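PDB 2WK1: demethyldecarbamoylnovobiocin O-methyltransferase from Streptomyces caeruleus, which transfers a methyl group from S-adenosyl-L-methionine to the 4-hydroxyl of the noviose sugar, the penultimate step in making the antibiotic novobiocin. Local coordinates for residues I43-A47 with G48-E52; T84-I88 with K89-N93; E99-G103 with N104-G108; C121-M124 with R125-R129. All blocks are in the same frame, centred on the assembly; numbering follows the deposited sequence.

Contact 1. Residues I43-A47 with G48-E52; sequences IKVLA and GTVYE
A Schellman motif ends helix 35-47, where Gly48 turns the chain out of the helix and Val50 folds back over Lys44 and Val45. Gly48 has positive phi (77°). Gly48 N gives a hydrogen bond of 3.0 Å to Val45 O, coming from above the carbonyl plane. Lys44 O is approached by several donors and held by weak bonds: Val50 N lies 3.3 Å from Lys44 O, and Thr49 N also reaches it at a poor angle. Thr49 OG1 sits 3.5 Å from Lys44 CB, and the two side chains cross at about a right angle. The hydrophobic part of this helix end is made by two valines lying side by side and pointing the same way, with Val45 CG2 3.9 Å from Val50 CG1. Val50 CG1 stands between its own N and carbonyl carbon (chi1 72°), which lays it against Val45. A type I beta turn, Thr49 to Glu52, brings the Tyr51 ring back to the helix end, with Gly48 O over one face of the ring. A water bridges Val45 O (2.7 Å) and Tyr51 OH (2.8 Å) at the ring edge. Tyr51 also stacks on Tyr51 of the second subunit, so this exit from the helix lies at the dimer interface.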
loop_
_atom_site.group_PDB
_atom_site.type_symbol
_atom_site.label_atom_id
_atom_site.label_comp_id
_atom_site.label_asym_id
_atom_site.label_seq_id
_atom_site.Cartn_x
_atom_site.Cartn_y
_atom_site.Cartn_z
ATOM N N ILE A 43 -1.515 7.385 -0.417
ATOM C CA ILE A 43 -2.233 7.791 -1.635
ATOM C C ILE A 43 -2.053 6.747 -2.741
ATOM O O ILE A 43 -3.012 6.370 -3.406
ATOM C CB ILE A 43 -1.800 9.213 -2.029
ATOM C CG1 ILE A 43 -2.392 10.222 -1.013
ATOM C CG2 ILE A 43 -2.224 9.520 -3.471
ATOM C CD1 ILE A 43 -1.859 11.638 -1.120
ATOM N N LYS A 44 -0.833 6.266 -2.924
ATOM C CA LYS A 44 -0.561 5.261 -3.952
ATOM C C LYS A 44 -1.245 3.922 -3.694
ATOM O O LYS A 44 -1.699 3.227 -4.616
ATOM C CB LYS A 44 0.937 5.000 -4.075
ATOM C CG LYS A 44 1.749 6.159 -4.545
ATOM C CD LYS A 44 3.250 5.829 -4.370
ATOM C CE LYS A 44 4.163 6.607 -5.289
ATOM N NZ LYS A 44 4.357 7.962 -4.805
ATOM N N VAL A 45 -1.333 3.549 -2.423
ATOM C CA VAL A 45 -1.978 2.289 -2.050
ATOM C C VAL A 45 -3.494 2.404 -2.222
ATOM O O VAL A 45 -4.149 1.533 -2.766
ATOM C CB VAL A 45 -1.606 1.852 -0.573
ATOM C CG1 VAL A 45 -2.303 0.582 -0.235
ATOM C CG2 VAL A 45 -0.085 1.797 -0.382
ATOM N N LEU A 46 -4.049 3.491 -1.730
ATOM C CA LEU A 46 -5.498 3.651 -1.762
ATOM C C LEU A 46 -6.073 3.624 -3.173
ATOM O O LEU A 46 -7.146 3.053 -3.410
ATOM C CB LEU A 46 -5.891 4.970 -1.074
ATOM C CG LEU A 46 -5.797 4.947 0.450
ATOM C CD1 LEU A 46 -5.836 6.375 0.971
ATOM C CD2 LEU A 46 -6.899 4.115 1.073
ATOM N N ALA A 47 -5.370 4.257 -4.110
ATOM C CA ALA A 47 -5.791 4.293 -5.516
ATOM C C ALA A 47 -5.339 3.061 -6.281
ATOM O O ALA A 47 -5.762 2.847 -7.413
ATOM C CB ALA A 47 -5.258 5.530 -6.192
ATOM N N GLY A 48 -4.461 2.267 -5.674
ATOM C CA GLY A 48 -3.966 1.057 -6.313
ATOM C C GLY A 48 -2.923 1.259 -7.386
ATOM O O GLY A 48 -2.652 0.333 -8.167
ATOM N N THR A 49 -2.293 2.422 -7.422
ATOM C CA THR A 49 -1.203 2.618 -8.385
ATOM C C THR A 49 0.032 1.773 -8.009
ATOM O O THR A 49 0.737 1.270 -8.869
ATOM C CB THR A 49 -0.810 4.091 -8.564
ATOM O OG1 THR A 49 -0.378 4.612 -7.317
ATOM C CG2 THR A 49 -1.967 4.918 -9.117
ATOM N N VAL A 50 0.263 1.550 -6.717
ATOM C CA VAL A 50 1.493 0.914 -6.290
ATOM C C VAL A 50 1.528 -0.554 -6.702
ATOM O O VAL A 50 2.598 -1.113 -6.930
ATOM C CB VAL A 50 1.730 1.150 -4.778
ATOM C CG1 VAL A 50 0.765 0.346 -3.926
ATOM C CG2 VAL A 50 3.172 0.831 -4.408
ATOM N N TYR A 51 0.350 -1.163 -6.835
ATOM C CA TYR A 51 0.232 -2.550 -7.262
ATOM C C TYR A 51 -0.500 -2.715 -8.585
ATOM O O TYR A 51 -0.895 -3.817 -8.940
ATOM C CB TYR A 51 -0.365 -3.446 -6.150
ATOM C CG TYR A 51 -1.756 -3.107 -5.633
ATOM C CD1 TYR A 51 -1.946 -2.154 -4.644
ATOM C CD2 TYR A 51 -2.871 -3.772 -6.121
ATOM C CE1 TYR A 51 -3.209 -1.863 -4.166
ATOM C CE2 TYR A 51 -4.138 -3.494 -5.643
ATOM C CZ TYR A 51 -4.308 -2.539 -4.679
ATOM O OH TYR A 51 -5.589 -2.316 -4.222
ATOM N N GLU A 52 -0.677 -1.606 -9.317
ATOM C CA GLU A 52 -1.229 -1.615 -10.673
ATOM C C GLU A 52 -2.578 -2.306 -10.720
ATOM O O GLU A 52 -2.850 -3.145 -11.583
ATOM C CB GLU A 52 -0.234 -2.252 -11.656
ATOM C CG GLU A 52 1.099 -1.546 -11.634
ATOM C CD GLU A 52 2.153 -2.159 -12.510
ATOM O OE1 GLU A 52 1.833 -2.903 -13.455
ATOM O OE2 GLU A 52 3.310 -1.851 -12.262
HETATM O O HOH W 1 -6.060 -0.263 -2.319
#

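Contact 2. Residues T84-I88 with K89-N93; sequences TMIGI and KRLEN. With SAH (S-adenosyl-L-homocysteine), chain B.
Thr84 meets Leu91 tip to tip, with Thr84 CG2 3.8 Å from Leu91 CD1. Its hydroxyl faces the other way, to the bound S-adenosyl-L-homocysteine. Thr84 OG1 donates to the ligand OXT at 2.6 Å and accepts from Ile86 N, a capping bond before helix 87-103. OG1 lies anti to the Thr84 N (chi1 -177°), and this splits the side chain between ligand and helix. Met85 N gives an almost straight bond (174°) to the other carboxylate oxygen of the ligand, 2.9 Å from Met85 N to SAH O. A water links Met85 O to Arg90 NH1, at the edge of the guanidinium and in its plane. Ile86 turns CD1 onto Leu91 CD2, crossing that side chain at about a right angle, while its CG2 touches the ligand carboxylate. The turn into helix 87-103 thus forms one wall of the cofactor pocket. Ile86 O lies over one face of the Arg90 guanidinium, 3.1 Å from Arg90 CZ, without a hydrogen bond to it. A second water bridges Ile86 O and Arg90 N. Arg90 NE and NH1 form salt bridges to Asp272 and Asp243, the latter a predicted magnesium ligand. Gly87 O accepts from Leu91 N, 3.0 Å from O to N. Ile88 O takes Glu92 N at 2.8 Å, and Ile88 CG2 touches the carboxylate of Glu92, the predicted proton acceptor, 3.6 Å from Glu92 OE2.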
loop_
_atom_site.group_PDB
_atom_site.type_symbol
_atom_site.label_atom_id
_atom_site.label_comp_id
_atom_site.label_asym_id
_atom_site.label_seq_id
_atom_site.Cartn_x
_atom_site.Cartn_y
_atom_site.Cartn_z
ATOM N N THR A 84 -10.434 3.406 -3.257
ATOM C CA THR A 84 -11.110 4.605 -3.729
ATOM C C THR A 84 -11.100 4.632 -5.243
ATOM O O THR A 84 -10.174 4.109 -5.872
ATOM C CB THR A 84 -10.444 5.897 -3.200
ATOM O OG1 THR A 84 -11.167 7.050 -3.614
ATOM C CG2 THR A 84 -9.004 6.028 -3.657
ATOM N N MET A 85 -12.140 5.256 -5.792
ATOM C CA MET A 85 -12.221 5.512 -7.229
ATOM C C MET A 85 -11.824 6.930 -7.622
ATOM O O MET A 85 -11.851 7.258 -8.808
ATOM C CB MET A 85 -13.624 5.198 -7.793
ATOM C CG MET A 85 -14.691 6.094 -7.225
ATOM S SD MET A 85 -16.318 5.880 -7.949
ATOM C CE MET A 85 -16.825 4.349 -7.176
ATOM N N ILE A 86 -11.469 7.782 -6.661
ATOM C CA ILE A 86 -11.346 9.211 -6.975
ATOM C C ILE A 86 -10.044 9.568 -7.663
ATOM O O ILE A 86 -9.926 10.656 -8.215
ATOM C CB ILE A 86 -11.593 10.108 -5.756
ATOM C CG1 ILE A 86 -10.434 10.063 -4.744
ATOM C CG2 ILE A 86 -12.915 9.744 -5.096
ATOM C CD1 ILE A 86 -10.632 11.000 -3.545
ATOM N N GLY A 87 -9.057 8.673 -7.622
ATOM C CA GLY A 87 -7.804 8.917 -8.305
ATOM C C GLY A 87 -6.783 9.700 -7.516
ATOM O O GLY A 87 -7.088 10.301 -6.484
ATOM N N ILE A 88 -5.579 9.766 -8.064
ATOM C CA ILE A 88 -4.472 10.404 -7.369
ATOM C C ILE A 88 -4.679 11.917 -7.170
ATOM O O ILE A 88 -4.411 12.449 -6.088
ATOM C CB ILE A 88 -3.125 10.152 -8.097
ATOM C CG1 ILE A 88 -2.782 8.649 -8.111
ATOM C CG2 ILE A 88 -1.994 10.978 -7.501
ATOM C CD1 ILE A 88 -2.471 8.000 -6.786
ATOM N N LYS A 89 -5.119 12.633 -8.212
ATOM C CA LYS A 89 -5.258 14.075 -8.081
ATOM C C LYS A 89 -6.310 14.459 -7.026
ATOM O O LYS A 89 -6.102 15.382 -6.248
ATOM C CB LYS A 89 -5.556 14.726 -9.417
ATOM C CG LYS A 89 -4.356 14.679 -10.381
ATOM C CD LYS A 89 -4.630 15.374 -11.700
ATOM C CE LYS A 89 -3.463 15.309 -12.674
ATOM N NZ LYS A 89 -3.773 16.196 -13.851
ATOM N N ARG A 90 -7.445 13.764 -6.998
ATOM C CA ARG A 90 -8.443 14.058 -5.990
ATOM C C ARG A 90 -7.991 13.617 -4.578
ATOM O O ARG A 90 -8.347 14.271 -3.597
ATOM C CB ARG A 90 -9.835 13.542 -6.365
ATOM C CG ARG A 90 -10.633 14.552 -7.185
ATOM C CD ARG A 90 -11.928 13.994 -7.782
ATOM N NE ARG A 90 -11.672 13.292 -9.018
ATOM C CZ ARG A 90 -12.328 12.220 -9.461
ATOM N NH1 ARG A 90 -13.287 11.648 -8.764
ATOM N NH2 ARG A 90 -11.978 11.685 -10.610
ATOM N N LEU A 91 -7.211 12.547 -4.474
ATOM C CA LEU A 91 -6.620 12.205 -3.157
ATOM C C LEU A 91 -5.634 13.277 -2.701
ATOM O O LEU A 91 -5.624 13.662 -1.542
ATOM C CB LEU A 91 -5.940 10.829 -3.207
ATOM C CG LEU A 91 -6.850 9.603 -3.254
ATOM C CD1 LEU A 91 -6.055 8.372 -3.705
ATOM C CD2 LEU A 91 -7.568 9.337 -1.933
ATOM N N GLU A 92 -4.805 13.753 -3.631
ATOM C CA GLU A 92 -3.878 14.821 -3.299
ATOM C C GLU A 92 -4.603 16.095 -2.851
ATOM O O GLU A 92 -4.147 16.784 -1.948
ATOM C CB GLU A 92 -2.900 15.108 -4.457
ATOM C CG GLU A 92 -1.870 13.993 -4.659
ATOM C CD GLU A 92 -1.014 14.091 -5.939
ATOM O OE1 GLU A 92 -1.446 14.716 -6.949
ATOM O OE2 GLU A 92 0.085 13.472 -5.950
ATOM N N ASN A 93 -5.750 16.389 -3.469
ATOM C CA ASN A 93 -6.575 17.512 -3.026
ATOM C C ASN A 93 -7.062 17.356 -1.592
ATOM O O ASN A 93 -7.055 18.307 -0.821
ATOM C CB ASN A 93 -7.747 17.690 -3.996
ATOM C CG ASN A 93 -8.796 18.664 -3.489
ATOM O OD1 ASN A 93 -9.841 18.225 -3.004
ATOM N ND2 ASN A 93 -8.515 19.963 -3.560
HETATM N N SAH B . -15.858 8.794 -2.397
HETATM C CA SAH B . -15.825 7.377 -2.898
HETATM C CB SAH B . -16.790 7.213 -4.073
HETATM C CG SAH B . -18.252 7.415 -3.700
HETATM S SD SAH B . -19.346 6.500 -4.795
HETATM C C SAH B . -14.412 6.949 -3.180
HETATM O O SAH B . -14.192 6.010 -3.955
HETATM O OXT SAH B . -13.497 7.475 -2.560
HETATM C "C5'" SAH B . -20.949 7.196 -4.355
HETATM C "C4'" SAH B . -21.400 6.790 -2.934
HETATM O "O4'" SAH B . -22.499 7.651 -2.547
HETATM C "C3'" SAH B . -21.867 5.342 -2.791
HETATM O "O3'" SAH B . -21.149 4.643 -1.759
HETATM C "C2'" SAH B . -23.368 5.497 -2.461
HETATM O "O2'" SAH B . -23.906 4.489 -1.604
HETATM C "C1'" SAH B . -23.438 6.875 -1.796
HETATM N N9 SAH B . -24.702 7.608 -1.898
HETATM C C8 SAH B . -25.100 8.331 -2.976
HETATM N N7 SAH B . -26.249 8.998 -2.706
HETATM C C5 SAH B . -26.569 8.709 -1.421
HETATM C C6 SAH B . -27.607 9.117 -0.507
HETATM N N6 SAH B . -28.561 9.940 -0.910
HETATM N N1 SAH B . -27.572 8.640 0.742
HETATM C C2 SAH B . -26.583 7.837 1.173
HETATM N N3 SAH B . -25.582 7.403 0.399
HETATM C C4 SAH B . -25.540 7.841 -0.877
HETATM O O HOH W 2 -14.230 8.970 -9.480
HETATM O O HOH W 3 -8.094 12.284 -9.370
#

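Contact 3. Residues E99-G103 with N104-G108; sequences EDVIG and NNVPG
Asp100 and Asn104 lie one turn apart, and their flat ends are turned steeply against each other, carboxylate and amide planes 72° apart. Asp100 OD1 comes within 2.9 Å of Asn104 ND2, but the angle is too poor for a hydrogen bond. The amide instead uses ND2 to reach the backbone, 3.2 Å from Asn104 ND2 to Asp100 O. Asn104 N bonds to the same oxygen at 2.9 Å. The two donors approach Asp100 O from opposite faces of its carbonyl plane, so backbone and side chain of Asn104 grip one acceptor together. Asp100 places its carboxylate with CG anti to N (chi1 -170°), and OD2 has its hydrogen-bond partner in Tyr239 OH. Helix 87-103 finishes here in a Schellman motif, and Asn105 is the residue with positive phi. Asn105 N bonds to Ile102 O from above its carbonyl plane, at 3.2 Å. Val106 N returns to Val101 O at 2.9 Å, this time in the carbonyl plane. That bond brings the two valine side chains together at a slant, Val101 CB 3.9 Å from Val106 CB. They form the apolar side of the helix end, and Val101 also packs on Ala211 and Val212 of strand 210-215. Past Val106 the chain heads for strand 109-113, with Arg136 bonding to Val106 O and Gly108 O.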
loop_
_atom_site.group_PDB
_atom_site.type_symbol
_atom_site.label_atom_id
_atom_site.label_comp_id
_atom_site.label_asym_id
_atom_site.label_seq_id
_atom_site.Cartn_x
_atom_site.Cartn_y
_atom_site.Cartn_z
ATOM N N GLU A 99 -4.375 19.072 5.327
ATOM C CA GLU A 99 -3.148 19.651 5.918
ATOM C C GLU A 99 -3.271 21.156 6.116
ATOM O O GLU A 99 -2.708 21.689 7.076
ATOM C CB GLU A 99 -1.895 19.260 5.143
ATOM C CG GLU A 99 -1.611 17.767 5.282
ATOM C CD GLU A 99 -0.313 17.311 4.691
ATOM O OE1 GLU A 99 0.128 17.875 3.673
ATOM O OE2 GLU A 99 0.271 16.382 5.262
ATOM N N ASP A 100 -3.966 21.852 5.219
ATOM C CA ASP A 100 -4.113 23.311 5.368
ATOM C C ASP A 100 -4.983 23.649 6.581
ATOM O O ASP A 100 -4.667 24.566 7.352
ATOM C CB ASP A 100 -4.702 23.952 4.106
ATOM C CG ASP A 100 -4.639 25.464 4.156
ATOM O OD1 ASP A 100 -3.504 25.993 4.209
ATOM O OD2 ASP A 100 -5.699 26.108 4.137
ATOM N N VAL A 101 -6.075 22.910 6.798
ATOM C CA VAL A 101 -6.917 23.178 7.971
ATOM C C VAL A 101 -6.176 22.858 9.272
ATOM O O VAL A 101 -6.329 23.565 10.280
ATOM C CB VAL A 101 -8.338 22.541 7.917
ATOM C CG1 VAL A 101 -9.097 23.014 6.696
ATOM C CG2 VAL A 101 -8.333 21.056 8.018
ATOM N N ILE A 102 -5.344 21.824 9.251
ATOM C CA ILE A 102 -4.526 21.495 10.424
ATOM C C ILE A 102 -3.498 22.597 10.630
ATOM O O ILE A 102 -3.336 23.078 11.742
ATOM C CB ILE A 102 -3.785 20.148 10.268
ATOM C CG1 ILE A 102 -4.792 18.995 10.247
ATOM C CG2 ILE A 102 -2.729 19.990 11.404
ATOM C CD1 ILE A 102 -4.207 17.662 9.793
ATOM N N GLY A 103 -2.792 22.992 9.576
ATOM C CA GLY A 103 -1.728 23.998 9.715
ATOM C C GLY A 103 -2.215 25.377 10.112
ATOM O O GLY A 103 -1.483 26.138 10.751
ATOM N N ASN A 104 -3.444 25.704 9.731
ATOM C CA ASN A 104 -4.057 26.986 10.070
ATOM C C ASN A 104 -5.015 26.904 11.256
ATOM O O ASN A 104 -5.682 27.879 11.588
ATOM C CB ASN A 104 -4.758 27.561 8.852
ATOM C CG ASN A 104 -3.793 28.136 7.849
ATOM O OD1 ASN A 104 -3.090 29.121 8.143
ATOM N ND2 ASN A 104 -3.772 27.585 6.654
ATOM N N ASN A 105 -5.092 25.748 11.887
ATOM C CA ASN A 105 -5.955 25.532 13.031
ATOM C C ASN A 105 -7.393 25.971 12.787
ATOM O O ASN A 105 -8.054 26.546 13.641
ATOM C CB ASN A 105 -5.355 26.228 14.250
ATOM C CG ASN A 105 -4.029 25.633 14.632
ATOM O OD1 ASN A 105 -3.949 24.441 14.943
ATOM N ND2 ASN A 105 -2.980 26.425 14.552
ATOM N N VAL A 106 -7.905 25.631 11.607
ATOM C CA VAL A 106 -9.318 25.858 11.326
ATOM C C VAL A 106 -10.119 24.797 12.078
ATOM O O VAL A 106 -9.854 23.602 11.900
ATOM C CB VAL A 106 -9.606 25.734 9.821
ATOM C CG1 VAL A 106 -11.116 25.808 9.515
ATOM C CG2 VAL A 106 -8.808 26.758 9.007
ATOM N N PRO A 107 -11.065 25.184 12.944
ATOM C CA PRO A 107 -11.750 24.161 13.739
ATOM C C PRO A 107 -12.663 23.277 12.901
ATOM O O PRO A 107 -13.271 23.732 11.908
ATOM C CB PRO A 107 -12.604 24.960 14.718
ATOM C CG PRO A 107 -12.544 26.336 14.302
ATOM C CD PRO A 107 -11.472 26.547 13.314
ATOM N N GLY A 108 -12.815 22.036 13.346
ATOM C CA GLY A 108 -13.855 21.177 12.830
ATOM C C GLY A 108 -13.436 19.758 12.499
ATOM O O GLY A 108 -12.247 19.432 12.375
#

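Contact 4. Residues C121-M124 with R125-R129; sequences CILM and RGILR
Cys121 to Leu128 form regular helix, with four successive i to i+4 bonds linking the segments: Arg125 N to Cys121 O, Gly126 N to Ile122 O, Ile127 N to Leu123 O and Leu128 N to Met124 O, 2.9 to 3.2 Å between the N and O atoms. The main side-chain meeting is between Leu123 and Ile127, whose chains slant across each other. Leu123 CG lies 3.8 Å from Ile127 CD1. Leu123 has CG anti to its N (chi1 -179°), which puts CG against Ile127 CD1. Ile127 CG1 folds back over the backbone of the previous turn, 3.2 Å from Leu123 O. Leu128 does likewise, with CG 3.5 Å from Met124 O. Arg125 bends at chi2 (65°), and its guanidinium leads away from the preceding turn to a salt bridge with Asp188. The helix is the crossover of a beta-alpha-beta unit of the Rossmann-like fold of class I S-adenosylmethionine-dependent methyltransferases, joining strand 109-113 to strand 138-142. Cys121, Met124 and Leu128 face the sheet and pack on Val138. Cys121 also touches Val140 of the same strand. Ile122 packs on Leu46, Tyr184 and Leu186. Leu123 and Ile127 fit against helix 87-103 through Leu91, Ile94 and Val98, and against helix 35-47 through Met42, Leu46 and Leu39.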
loop_
_atom_site.group_PDB
_atom_site.type_symbol
_atom_site.label_atom_id
_atom_site.label_comp_id
_atom_site.label_asym_id
_atom_site.label_seq_id
_atom_site.Cartn_x
_atom_site.Cartn_y
_atom_site.Cartn_z
ATOM N N CYS A 121 -12.013 8.455 3.022
ATOM C CA CYS A 121 -12.122 8.600 4.457
ATOM C C CYS A 121 -10.953 7.967 5.202
ATOM O O CYS A 121 -10.512 8.507 6.221
ATOM C CB CYS A 121 -13.425 8.038 4.994
ATOM S SG CYS A 121 -14.876 8.870 4.449
ATOM N N ILE A 122 -10.417 6.859 4.692
ATOM C CA ILE A 122 -9.205 6.280 5.259
ATOM C C ILE A 122 -8.077 7.272 5.133
ATOM O O ILE A 122 -7.320 7.452 6.080
ATOM C CB ILE A 122 -8.889 4.921 4.588
ATOM C CG1 ILE A 122 -9.961 3.890 4.944
ATOM C CG2 ILE A 122 -7.495 4.414 4.975
ATOM C CD1 ILE A 122 -9.944 2.632 4.078
ATOM N N LEU A 123 -7.922 7.911 3.975
ATOM C CA LEU A 123 -6.908 8.944 3.860
ATOM C C LEU A 123 -7.085 10.054 4.889
ATOM O O LEU A 123 -6.113 10.471 5.528
ATOM C CB LEU A 123 -6.864 9.530 2.435
ATOM C CG LEU A 123 -5.786 10.630 2.243
ATOM C CD1 LEU A 123 -4.389 10.131 2.460
ATOM C CD2 LEU A 123 -5.901 11.306 0.872
ATOM N N MET A 124 -8.305 10.551 5.040
ATOM C CA MET A 124 -8.544 11.601 6.034
ATOM C C MET A 124 -8.071 11.163 7.415
ATOM O O MET A 124 -7.416 11.920 8.126
ATOM C CB MET A 124 -10.019 11.955 6.060
ATOM C CG MET A 124 -10.504 12.633 4.804
ATOM S SD MET A 124 -12.305 13.022 4.973
ATOM C CE MET A 124 -12.592 13.848 3.391
ATOM N N ARG A 125 -8.417 9.941 7.825
ATOM C CA ARG A 125 -7.979 9.475 9.123
ATOM C C ARG A 125 -6.466 9.321 9.188
ATOM O O ARG A 125 -5.855 9.627 10.206
ATOM C CB ARG A 125 -8.662 8.151 9.488
ATOM C CG ARG A 125 -8.243 7.561 10.826
ATOM C CD ARG A 125 -8.644 8.410 11.992
ATOM N NE ARG A 125 -8.048 8.030 13.281
ATOM C CZ ARG A 125 -6.955 8.575 13.795
ATOM N NH1 ARG A 125 -6.272 9.462 13.122
ATOM N NH2 ARG A 125 -6.576 8.271 15.026
ATOM N N GLY A 126 -5.862 8.856 8.101
ATOM C CA GLY A 126 -4.407 8.742 8.044
ATOM C C GLY A 126 -3.681 10.062 8.152
ATOM O O GLY A 126 -2.632 10.121 8.767
ATOM N N ILE A 127 -4.225 11.122 7.562
ATOM C CA ILE A 127 -3.597 12.434 7.654
ATOM C C ILE A 127 -3.629 12.886 9.114
ATOM O O ILE A 127 -2.642 13.403 9.634
ATOM C CB ILE A 127 -4.284 13.445 6.737
ATOM C CG1 ILE A 127 -4.174 13.051 5.259
ATOM C CG2 ILE A 127 -3.677 14.823 6.965
ATOM C CD1 ILE A 127 -5.247 13.712 4.385
ATOM N N LEU A 128 -4.762 12.682 9.785
ATOM C CA LEU A 128 -4.836 13.024 11.203
ATOM C C LEU A 128 -3.762 12.244 11.984
ATOM O O LEU A 128 -3.072 12.795 12.838
ATOM C CB LEU A 128 -6.212 12.752 11.789
ATOM C CG LEU A 128 -7.367 13.577 11.206
ATOM C CD1 LEU A 128 -8.679 13.202 11.891
ATOM C CD2 LEU A 128 -7.141 15.095 11.291
ATOM N N ARG A 129 -3.627 10.960 11.707
ATOM C CA ARG A 129 -2.640 10.122 12.393
ATOM C C ARG A 129 -1.217 10.608 12.141
ATOM O O ARG A 129 -0.398 10.679 13.074
ATOM C CB ARG A 129 -2.815 8.663 11.961
ATOM C CG ARG A 129 -1.888 7.657 12.639
ATOM C CD ARG A 129 -2.545 6.979 13.778
ATOM N NE ARG A 129 -1.689 5.951 14.361
ATOM C CZ ARG A 129 -0.690 6.180 15.211
ATOM N NH1 ARG A 129 -0.362 7.410 15.569
ATOM N NH2 ARG A 129 0.013 5.153 15.688
#

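How the contacts relate
Following the chain from the N terminus, contact 1 closes the end of helix 35-47 and starts the loop beyond it. Contact 2 opens helix 87-103 beside the cofactor, and contact 3 closes the same helix before strand 109-113. Contact 4 lies within helix 119-130, after that strand. All four follow in series; none nests in or crosses another. In space three helices come together. Ile43 and Ala47 of contact 1 pack on Ile88 of contact 2, and Leu46 on Leu123 of contact 4. Leu123 also touches Leu91 of contact 2, while Ile127 meets Glu99 and Ile102 of contact 3. Contacts 1 and 3 do not touch.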